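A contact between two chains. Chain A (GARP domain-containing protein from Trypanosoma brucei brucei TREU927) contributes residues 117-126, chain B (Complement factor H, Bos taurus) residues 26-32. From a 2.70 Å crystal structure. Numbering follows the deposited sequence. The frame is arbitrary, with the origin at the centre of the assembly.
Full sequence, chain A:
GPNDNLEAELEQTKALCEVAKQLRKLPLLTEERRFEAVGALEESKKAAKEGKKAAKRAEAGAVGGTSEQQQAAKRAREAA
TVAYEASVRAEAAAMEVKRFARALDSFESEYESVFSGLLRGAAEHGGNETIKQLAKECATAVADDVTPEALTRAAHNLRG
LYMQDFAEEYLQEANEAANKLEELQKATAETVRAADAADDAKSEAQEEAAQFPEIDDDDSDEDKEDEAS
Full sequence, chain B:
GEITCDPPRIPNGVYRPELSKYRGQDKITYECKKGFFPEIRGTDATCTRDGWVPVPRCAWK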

ATOM      1  N   GLY A 117       0.076 -15.537  -9.863  1.00 21.53           N
ATOM      2  CA  GLY A 117      -0.144 -16.927 -10.250  1.00 21.42           C
ATOM      3  C   GLY A 117      -1.286 -17.092 -11.228  1.00 25.15           C
ATOM      4  O   GLY A 117      -1.187 -17.895 -12.156  1.00 27.81           O
ATOM      5  N   LEU A 118      -2.364 -16.322 -11.057  1.00 19.29           N
ATOM      6  CA  LEU A 118      -3.484 -16.353 -11.987  1.00 18.61           C
ATOM      7  C   LEU A 118      -3.024 -15.857 -13.350  1.00 24.23           C
ATOM      8  O   LEU A 118      -3.373 -16.466 -14.367  1.00 26.21           O
ATOM      9  CB  LEU A 118      -4.697 -15.542 -11.483  1.00 17.28           C
ATOM     10  CG  LEU A 118      -5.484 -16.164 -10.296  1.00 21.43           C
ATOM     11  CD1 LEU A 118      -6.433 -15.163  -9.670  1.00 19.74           C
ATOM     12  CD2 LEU A 118      -6.224 -17.418 -10.695  1.00 22.91           C
ATOM     13  N   LEU A 119      -2.167 -14.829 -13.377  1.00 19.52           N
ATOM     14  CA  LEU A 119      -1.645 -14.286 -14.627  1.00 19.49           C
ATOM     15  C   LEU A 119      -0.708 -15.257 -15.296  1.00 26.73           C
ATOM     16  O   LEU A 119      -0.772 -15.404 -16.511  1.00 30.31           O
ATOM     17  CB  LEU A 119      -0.967 -12.931 -14.417  1.00 19.22           C
ATOM     18  CG  LEU A 119      -1.896 -11.764 -14.160  1.00 22.51           C
ATOM     19  CD1 LEU A 119      -1.147 -10.666 -13.438  1.00 23.03           C
ATOM     20  CD2 LEU A 119      -2.514 -11.252 -15.484  1.00 23.00           C
ATOM     21  N   ARG A 120       0.133 -15.947 -14.514  1.00 22.79           N
ATOM     22  CA  ARG A 120       1.073 -16.950 -14.994  1.00 24.08           C
ATOM     23  C   ARG A 120       0.301 -18.050 -15.732  1.00 31.14           C
ATOM     24  O   ARG A 120       0.744 -18.481 -16.792  1.00 33.22           O
ATOM     25  CB  ARG A 120       1.841 -17.528 -13.828  1.00 26.88           C
ATOM     26  CG  ARG A 120       3.338 -17.421 -13.964  1.00 37.17           C
ATOM     27  CD  ARG A 120       4.028 -18.158 -12.807  1.00 36.60           C
ATOM     28  NE  ARG A 120       4.027 -17.345 -11.593  1.00 27.12           N
ATOM     29  CZ  ARG A 120       3.419 -17.679 -10.469  1.00 48.35           C
ATOM     30  NH1 ARG A 120       2.782 -18.840 -10.371  1.00 55.00           N
ATOM     31  NH2 ARG A 120       3.458 -16.870  -9.427  1.00 34.98           N
ATOM     32  N   GLY A 121      -0.861 -18.461 -15.188  1.00 26.56           N
ATOM     33  CA  GLY A 121      -1.780 -19.423 -15.792  1.00 24.88           C
ATOM     34  C   GLY A 121      -2.291 -18.937 -17.133  1.00 27.38           C
ATOM     35  O   GLY A 121      -2.236 -19.686 -18.106  1.00 29.13           O
ATOM     36  N   ALA A 122      -2.748 -17.657 -17.209  1.00 21.51           N
ATOM     37  CA  ALA A 122      -3.203 -16.982 -18.452  1.00 19.15           C
ATOM     38  C   ALA A 122      -2.035 -16.855 -19.481  1.00 25.15           C
ATOM     39  O   ALA A 122      -2.271 -16.968 -20.693  1.00 26.51           O
ATOM     40  CB  ALA A 122      -3.791 -15.612 -18.137  1.00 17.63           C
ATOM     41  N   ALA A 123      -0.774 -16.669 -19.006  1.00 20.29           N
ATOM     42  CA  ALA A 123       0.413 -16.609 -19.873  1.00 20.68           C
ATOM     43  C   ALA A 123       0.662 -17.931 -20.599  1.00 28.76           C
ATOM     44  O   ALA A 123       1.011 -17.930 -21.785  1.00 29.69           O
ATOM     45  CB  ALA A 123       1.639 -16.238 -19.062  1.00 21.83           C
ATOM     46  N   GLU A 124       0.462 -19.056 -19.880  1.00 28.47           N
ATOM     47  CA  GLU A 124       0.673 -20.436 -20.333  1.00 30.44           C
ATOM     48  C   GLU A 124      -0.538 -21.068 -21.044  1.00 34.80           C
ATOM     49  O   GLU A 124      -0.345 -21.819 -22.002  1.00 36.26           O
ATOM     50  CB  GLU A 124       1.034 -21.322 -19.134  1.00 33.14           C
ATOM     51  CG  GLU A 124       2.299 -20.918 -18.388  1.00 52.16           C
ATOM     52  CD  GLU A 124       2.453 -21.442 -16.966  1.00 88.24           C
ATOM     53  OE1 GLU A 124       1.649 -22.303 -16.531  1.00 83.78           O
ATOM     54  OE2 GLU A 124       3.394 -20.979 -16.280  1.00 89.50           O
ATOM     55  N   HIS A 125      -1.768 -20.814 -20.545  1.00 29.34           N
ATOM     56  CA  HIS A 125      -2.996 -21.436 -21.024  1.00 28.27           C
ATOM     57  C   HIS A 125      -4.129 -20.454 -21.402  1.00 31.64           C
ATOM     58  O   HIS A 125      -5.299 -20.848 -21.423  1.00 33.49           O
ATOM     59  CB  HIS A 125      -3.494 -22.475 -19.991  1.00 29.39           C
ATOM     60  CG  HIS A 125      -2.440 -23.434 -19.536  1.00 34.62           C
ATOM     61  ND1 HIS A 125      -1.895 -24.376 -20.397  1.00 37.94           N
ATOM     62  CD2 HIS A 125      -1.836 -23.542 -18.330  1.00 37.23           C
ATOM     63  CE1 HIS A 125      -0.980 -25.028 -19.692  1.00 38.97           C
ATOM     64  NE2 HIS A 125      -0.911 -24.570 -18.439  1.00 38.97           N
ATOM     65  N   GLY A 126      -3.785 -19.214 -21.740  1.00 26.27           N
ATOM     66  CA  GLY A 126      -4.766 -18.216 -22.166  1.00 24.28           C
ATOM     67  C   GLY A 126      -5.412 -18.655 -23.453  1.00 29.83           C
ATOM     68  O   GLY A 126      -4.770 -19.341 -24.257  1.00 31.67           O
TER
ATOM     69  N   ASP B  26     -10.756 -27.925 -22.636  1.00 44.90           N
ATOM     70  CA  ASP B  26     -10.612 -26.547 -22.154  1.00 40.69           C
ATOM     71  C   ASP B  26      -9.955 -26.637 -20.790  1.00 42.08           C
ATOM     72  O   ASP B  26     -10.401 -27.422 -19.943  1.00 41.90           O
ATOM     73  CB  ASP B  26     -11.975 -25.822 -22.027  1.00 39.89           C
ATOM     74  CG  ASP B  26     -12.512 -25.094 -23.269  1.00 55.09           C
ATOM     75  OD1 ASP B  26     -12.021 -25.371 -24.393  1.00 61.36           O
ATOM     76  OD2 ASP B  26     -13.435 -24.250 -23.116  1.00 58.88           O
ATOM     77  N   LYS B  27      -8.873 -25.868 -20.593  1.00 36.71           N
ATOM     78  CA  LYS B  27      -8.118 -25.847 -19.345  1.00 33.45           C
ATOM     79  C   LYS B  27      -8.393 -24.614 -18.507  1.00 35.51           C
ATOM     80  O   LYS B  27      -8.418 -23.473 -19.014  1.00 36.26           O
ATOM     81  CB  LYS B  27      -6.595 -25.935 -19.596  1.00 36.80           C
ATOM     82  CG  LYS B  27      -6.092 -27.298 -20.032  1.00 39.21           C
ATOM     83  CD  LYS B  27      -4.649 -27.504 -19.674  1.00 43.62           C
ATOM     84  CE  LYS B  27      -3.964 -28.348 -20.705  1.00 64.58           C
ATOM     85  NZ  LYS B  27      -3.322 -27.503 -21.762  1.00 81.84           N
ATOM     86  N   ILE B  28      -8.551 -24.847 -17.200  1.00 28.60           N
ATOM     87  CA  ILE B  28      -8.635 -23.800 -16.190  1.00 24.15           C
ATOM     88  C   ILE B  28      -7.332 -23.889 -15.352  1.00 28.43           C
ATOM     89  O   ILE B  28      -6.726 -24.957 -15.270  1.00 29.80           O
ATOM     90  CB  ILE B  28      -9.929 -23.829 -15.315  1.00 23.87           C
ATOM     91  CG1 ILE B  28     -10.038 -25.095 -14.416  1.00 24.15           C
ATOM     92  CG2 ILE B  28     -11.174 -23.640 -16.149  1.00 22.27           C
ATOM     93  CD1 ILE B  28      -9.573 -24.936 -12.962  1.00 17.60           C
ATOM     94  N   THR B  29      -6.897 -22.770 -14.772  1.00 23.74           N
ATOM     95  CA  THR B  29      -5.761 -22.715 -13.853  1.00 23.82           C
ATOM     96  C   THR B  29      -6.320 -22.115 -12.541  1.00 24.74           C
ATOM     97  O   THR B  29      -7.134 -21.214 -12.579  1.00 24.58           O
ATOM     98  CB  THR B  29      -4.547 -21.935 -14.404  1.00 31.06           C
ATOM     99  OG1 THR B  29      -4.949 -20.610 -14.719  1.00 31.09           O
ATOM    100  CG2 THR B  29      -3.890 -22.604 -15.601  1.00 29.67           C
ATOM    101  N   TYR B  30      -5.925 -22.630 -11.406  1.00 20.85           N
ATOM    102  CA  TYR B  30      -6.417 -22.147 -10.125  1.00 18.32           C
ATOM    103  C   TYR B  30      -5.295 -21.837  -9.121  1.00 27.40           C
ATOM    104  O   TYR B  30      -4.225 -22.433  -9.176  1.00 30.59           O
ATOM    105  CB  TYR B  30      -7.439 -23.140  -9.528  1.00 16.50           C
ATOM    106  CG  TYR B  30      -6.841 -24.424  -8.989  1.00 16.74           C
ATOM    107  CD1 TYR B  30      -6.492 -25.470  -9.844  1.00 20.10           C
ATOM    108  CD2 TYR B  30      -6.726 -24.639  -7.617  1.00 16.49           C
ATOM    109  CE1 TYR B  30      -5.984 -26.665  -9.350  1.00 23.27           C
ATOM    110  CE2 TYR B  30      -6.208 -25.830  -7.113  1.00 19.35           C
ATOM    111  CZ  TYR B  30      -5.844 -26.841  -7.982  1.00 29.76           C
ATOM    112  OH  TYR B  30      -5.328 -28.013  -7.498  1.00 41.27           O
ATOM    113  N   GLU B  31      -5.575 -20.921  -8.193  1.00 23.62           N
ATOM    114  CA  GLU B  31      -4.684 -20.508  -7.108  1.00 24.38           C
ATOM    115  C   GLU B  31      -5.462 -20.623  -5.813  1.00 28.33           C
ATOM    116  O   GLU B  31      -6.669 -20.439  -5.812  1.00 26.04           O
ATOM    117  CB  GLU B  31      -4.209 -19.060  -7.303  1.00 25.25           C
ATOM    118  CG  GLU B  31      -3.239 -18.882  -8.448  1.00 33.16           C
ATOM    119  CD  GLU B  31      -1.911 -19.580  -8.262  1.00 43.72           C
ATOM    120  OE1 GLU B  31      -1.271 -19.353  -7.210  1.00 34.78           O
ATOM    121  OE2 GLU B  31      -1.501 -20.337  -9.176  1.00 36.11           O
ATOM    122  N   CYS B  32      -4.779 -20.921  -4.727  1.00 29.02           N
ATOM    123  CA  CYS B  32      -5.397 -21.058  -3.419  1.00 31.28           C
ATOM    124  C   CYS B  32      -5.188 -19.784  -2.569  1.00 33.74           C
ATOM    125  O   CYS B  32      -4.202 -19.062  -2.753  1.00 32.42           O
ATOM    126  CB  CYS B  32      -4.882 -22.315  -2.711  1.00 35.83           C
ATOM    127  SG  CYS B  32      -5.307 -23.886  -3.537  1.00 40.91           S
TER
HETATM  128  O   HOH W   1      -3.021 -24.911 -22.856  1.00 47.62           O

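A helix of the trypanosome protein lies along a strand of bovine complement factor H, the two running nearly antiparallel (164°) with their axes 7.9 Å apart at closest approach. L118(A) therefore sits beside E31(B), G121(A) beside T29(B) and H125(A) beside K27(B). The helix is held by its own i to i+4 hydrogen bonds, among them G121(A) N to G117(A) O (3.1 Å) and H125(A) N to G121(A) O (2.7 Å). The strand's alternation turns K27(B), T29(B) and E31(B) toward the helix, while I28(B) and Y30(B) point away.

No direct hydrogen bond joins the two stretches; packing dominates, and 383 Å² is buried in all. Glycines make the close approach possible. G121(A) CA lies 3.6 Å from T29(B) OG1, whose hydrogen bonding is satisfied elsewhere in the structure; an ideal CB on this glycine would fall 2.2 Å from the same oxygen. One turn earlier, G117(A) CA rests 3.8 Å from E31(B) CD, and an ideal CB on G117(A) would fall 2.5 Å from E31(B) CD.

Side-chain contacts add to the glycine packing. L118(A) leaves the helix sideways, but its end comes nearer the strand, and its CG meets E31(B) CG at 4.0 Å, so the glutamate contributes its methylene here rather than its charge. At the other end, H125(A) CD2 touches T29(B) CG2 at 3.5 Å, and K27(B) CD lies over one face of the imidazole.

The polar link is indirect. H125(A) ND1 and K27(B) NZ are 3.7 Å apart, and water 1 bridges them: it lies 2.8 Å from H125(A) ND1 and accepts a weak hydrogen bond from K27(B) NZ, also at 2.8 Å. The lysine thus combines a hydrocarbon contact with the ring and a solvent-mediated tie to its nitrogen.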